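Local coordinates for DUF2787 domain-containing protein (Vibrio cholerae, PDB 2V1L), which is of unknown function but is encoded on a pathogenicity island and shares structural homology with the human p32 protein, at residues 75-80 against 94-99. Residues are numbered along the deposited sequence; the frame is centred on the assembly and turned at random.
Sequences EYITDF and LDFDFQ
Ile77 and Phe96 form a hydrogen-bonded antiparallel pair. Ile77 N donates to Phe96 O at 2.8 Å, and Phe96 N returns a nearly straight bond to Ile77 O at 2.7 Å. Asp79 and Leu94 pair in the same way, the bond from Leu94 N to Asp79 O being the longer at 3.2 Å. At the other end, Glu75 O takes two donors, Phe98 N and Gln99 N, where segment 94-99 leaves strand 95-97. The Gln99 bond lies in the carbonyl plane, on a lone pair.

One side-chain bond crosses on the face of Tyr76 and Asp97. Thr78 OG1 donates to Asp95 OD1 at 2.5 Å, a doubtfully short length. The Asp95 carboxylate reaches it with CG anti to the backbone N (chi1 -176°).

These strands lie inside an antiparallel sheet, between strands 60-66 and 102-105, consistent with the p32-like fold. Glu75 and Tyr76 both face Ala63 on strand 60-66, a classic beta bulge.

Ile77, Phe96, Asp79 and Leu94 point to the other face. Helix 117-135 packs on Ile77, Asp79 and Leu94, and Leu11 and Ile13 on Phe98. Ile77 CD1 makes an apolar contact with the edge of the Phe98 ring at CE2, 3.9 Å away. Leu94 CD1 lies 3.9 Å from Asp79 CG, while Asp79 OD1 is hydrogen-bonded to His58 ND1. Phe96 stacks edge-to-face with Tyr123 of the helix.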
ATOM      1  N   GLU A  75       3.218  -4.994   6.828  1.00 36.39           N
ATOM      2  CA  GLU A  75       4.680  -4.838   6.780  1.00 35.36           C
ATOM      3  C   GLU A  75       5.111  -3.553   6.087  1.00 32.71           C
ATOM      4  O   GLU A  75       5.847  -2.755   6.644  1.00 32.99           O
ATOM      5  CB  GLU A  75       5.312  -6.036   6.075  1.00 35.83           C
ATOM      6  CG  GLU A  75       4.911  -7.360   6.682  1.00 40.46           C
ATOM      7  CD  GLU A  75       5.662  -7.670   7.955  1.00 44.67           C
ATOM      8  OE1 GLU A  75       5.551  -6.898   8.939  1.00 46.04           O
ATOM      9  OE2 GLU A  75       6.365  -8.706   7.959  1.00 48.23           O
ATOM     10  N   TYR A  76       4.662  -3.376   4.854  1.00 30.32           N
ATOM     11  CA  TYR A  76       4.890  -2.149   4.146  1.00 28.42           C
ATOM     12  C   TYR A  76       3.821  -1.929   3.088  1.00 26.96           C
ATOM     13  O   TYR A  76       3.144  -2.868   2.679  1.00 27.23           O
ATOM     14  CB  TYR A  76       6.282  -2.170   3.486  1.00 28.89           C
ATOM     15  CG  TYR A  76       6.482  -3.289   2.483  1.00 27.49           C
ATOM     16  CD1 TYR A  76       7.208  -4.429   2.831  1.00 28.61           C
ATOM     17  CD2 TYR A  76       5.961  -3.203   1.193  1.00 29.58           C
ATOM     18  CE1 TYR A  76       7.411  -5.465   1.925  1.00 28.05           C
ATOM     19  CE2 TYR A  76       6.164  -4.236   0.260  1.00 30.35           C
ATOM     20  CZ  TYR A  76       6.893  -5.364   0.646  1.00 29.97           C
ATOM     21  OH  TYR A  76       7.085  -6.396  -0.240  1.00 29.69           O
ATOM     22  N   ILE A  77       3.702  -0.689   2.631  1.00 25.03           N
ATOM     23  CA  ILE A  77       2.863  -0.358   1.481  1.00 23.90           C
ATOM     24  C   ILE A  77       3.720   0.437   0.516  1.00 23.35           C
ATOM     25  O   ILE A  77       4.289   1.442   0.916  1.00 22.36           O
ATOM     26  CB  ILE A  77       1.627   0.514   1.901  1.00 23.19           C
ATOM     27  CG1 ILE A  77       0.759  -0.232   2.904  1.00 24.07           C
ATOM     28  CG2 ILE A  77       0.792   0.911   0.666  1.00 21.79           C
ATOM     29  CD1 ILE A  77      -0.371   0.627   3.501  1.00 24.19           C
ATOM     30  N   THR A  78       3.799  -0.008  -0.743  1.00 23.08           N
ATOM     31  CA  THR A  78       4.543   0.685  -1.781  1.00 22.01           C
ATOM     32  C   THR A  78       3.698   0.956  -3.015  1.00 22.99           C
ATOM     33  O   THR A  78       3.020   0.056  -3.531  1.00 22.78           O
ATOM     34  CB  THR A  78       5.795  -0.130  -2.209  1.00 22.81           C
ATOM     35  OG1 THR A  78       6.520  -0.522  -1.036  1.00 21.33           O
ATOM     36  CG2 THR A  78       6.740   0.709  -3.081  1.00 22.79           C
ATOM     37  N   ASP A  79       3.788   2.204  -3.479  1.00 22.18           N
ATOM     38  CA  ASP A  79       3.198   2.726  -4.702  1.00 23.89           C
ATOM     39  C   ASP A  79       4.379   2.989  -5.647  1.00 24.87           C
ATOM     40  O   ASP A  79       5.372   3.629  -5.247  1.00 24.79           O
ATOM     41  CB  ASP A  79       2.463   4.042  -4.355  1.00 23.86           C
ATOM     42  CG  ASP A  79       1.987   4.805  -5.559  1.00 23.77           C
ATOM     43  OD1 ASP A  79       2.776   5.093  -6.466  1.00 24.91           O
ATOM     44  OD2 ASP A  79       0.802   5.153  -5.587  1.00 26.21           O
ATOM     45  N   PHE A  80       4.297   2.470  -6.869  1.00 25.29           N
ATOM     46  CA  PHE A  80       5.402   2.587  -7.831  1.00 26.41           C
ATOM     47  C   PHE A  80       4.952   3.442  -8.983  1.00 27.98           C
ATOM     48  O   PHE A  80       3.764   3.477  -9.292  1.00 27.43           O
ATOM     49  CB  PHE A  80       5.804   1.237  -8.417  1.00 25.67           C
ATOM     50  CG  PHE A  80       6.164   0.196  -7.400  1.00 26.66           C
ATOM     51  CD1 PHE A  80       7.487  -0.048  -7.082  1.00 26.05           C
ATOM     52  CD2 PHE A  80       5.163  -0.586  -6.792  1.00 25.92           C
ATOM     53  CE1 PHE A  80       7.809  -1.033  -6.168  1.00 26.24           C
ATOM     54  CE2 PHE A  80       5.475  -1.562  -5.891  1.00 24.60           C
ATOM     55  CZ  PHE A  80       6.789  -1.790  -5.563  1.00 26.00           C
ATOM     56  N   LEU A  94       5.926   6.205  -3.473  1.00 23.53           N
ATOM     57  CA  LEU A  94       5.609   6.395  -2.074  1.00 23.32           C
ATOM     58  C   LEU A  94       5.823   5.042  -1.429  1.00 22.41           C
ATOM     59  O   LEU A  94       5.448   4.019  -2.001  1.00 22.62           O
ATOM     60  CB  LEU A  94       4.137   6.731  -1.891  1.00 23.60           C
ATOM     61  CG  LEU A  94       3.593   8.114  -2.266  1.00 26.85           C
ATOM     62  CD1 LEU A  94       2.785   8.035  -3.515  1.00 27.47           C
ATOM     63  CD2 LEU A  94       2.667   8.568  -1.116  1.00 30.25           C
ATOM     64  N   ASP A  95       6.378   5.040  -0.241  1.00 21.11           N
ATOM     65  CA  ASP A  95       6.625   3.785   0.483  1.00 22.05           C
ATOM     66  C   ASP A  95       6.338   4.037   1.961  1.00 21.74           C
ATOM     67  O   ASP A  95       6.799   5.035   2.517  1.00 21.57           O
ATOM     68  CB  ASP A  95       8.076   3.325   0.279  1.00 22.22           C
ATOM     69  CG  ASP A  95       8.356   1.973   0.921  1.00 26.38           C
ATOM     70  OD1 ASP A  95       7.763   0.946   0.505  1.00 29.62           O
ATOM     71  OD2 ASP A  95       9.175   1.945   1.849  1.00 29.75           O
ATOM     72  N   PHE A  96       5.542   3.174   2.581  1.00 20.70           N
ATOM     73  CA  PHE A  96       5.294   3.270   4.014  1.00 22.31           C
ATOM     74  C   PHE A  96       5.807   1.976   4.595  1.00 23.44           C
ATOM     75  O   PHE A  96       5.240   0.947   4.349  1.00 23.68           O
ATOM     76  CB  PHE A  96       3.794   3.468   4.323  1.00 21.92           C
ATOM     77  CG  PHE A  96       3.207   4.698   3.673  1.00 22.80           C
ATOM     78  CD1 PHE A  96       3.419   5.962   4.230  1.00 22.17           C
ATOM     79  CD2 PHE A  96       2.485   4.597   2.477  1.00 22.95           C
ATOM     80  CE1 PHE A  96       2.890   7.129   3.596  1.00 21.81           C
ATOM     81  CE2 PHE A  96       1.940   5.743   1.850  1.00 22.40           C
ATOM     82  CZ  PHE A  96       2.169   7.005   2.410  1.00 21.91           C
ATOM     83  N   ASP A  97       6.911   2.027   5.323  1.00 25.16           N
ATOM     84  CA  ASP A  97       7.558   0.793   5.782  1.00 27.35           C
ATOM     85  C   ASP A  97       7.313   0.636   7.286  1.00 27.99           C
ATOM     86  O   ASP A  97       7.923   1.320   8.102  1.00 27.30           O
ATOM     87  CB  ASP A  97       9.060   0.821   5.439  1.00 27.80           C
ATOM     88  CG  ASP A  97       9.757  -0.527   5.692  1.00 31.00           C
ATOM     89  OD1 ASP A  97       9.380  -1.258   6.635  1.00 32.42           O
ATOM     90  OD2 ASP A  97      10.696  -0.854   4.943  1.00 33.44           O
ATOM     91  N   PHE A  98       6.379  -0.242   7.647  1.00 30.02           N
ATOM     92  CA  PHE A  98       5.959  -0.345   9.046  1.00 31.76           C
ATOM     93  C   PHE A  98       6.960  -1.173   9.889  1.00 33.08           C
ATOM     94  O   PHE A  98       7.221  -0.833  11.036  1.00 34.04           O
ATOM     95  CB  PHE A  98       4.490  -0.839   9.148  1.00 31.38           C
ATOM     96  CG  PHE A  98       3.508   0.065   8.426  1.00 31.12           C
ATOM     97  CD1 PHE A  98       3.182   1.303   8.943  1.00 31.93           C
ATOM     98  CD2 PHE A  98       2.967  -0.307   7.209  1.00 30.12           C
ATOM     99  CE1 PHE A  98       2.317   2.147   8.274  1.00 32.63           C
ATOM    100  CE2 PHE A  98       2.099   0.525   6.536  1.00 31.02           C
ATOM    101  CZ  PHE A  98       1.775   1.756   7.066  1.00 30.48           C
ATOM    102  N   GLN A  99       7.518  -2.228   9.298  1.00 34.39           N
ATOM    103  CA  GLN A  99       8.621  -3.001   9.882  1.00 36.23           C
ATOM    104  C   GLN A  99       9.722  -2.093  10.419  1.00 36.38           C
ATOM    105  O   GLN A  99      10.228  -2.283  11.524  1.00 37.27           O
ATOM    106  CB  GLN A  99       9.249  -3.915   8.822  1.00 35.89           C
ATOM    107  CG  GLN A  99       8.441  -5.122   8.423  1.00 37.56           C
ATOM    108  CD  GLN A  99       9.062  -5.939   7.258  1.00 37.86           C
ATOM    109  OE1 GLN A  99       9.577  -5.386   6.267  1.00 41.89           O
ATOM    110  NE2 GLN A  99       8.991  -7.258   7.376  1.00 39.02           N
TER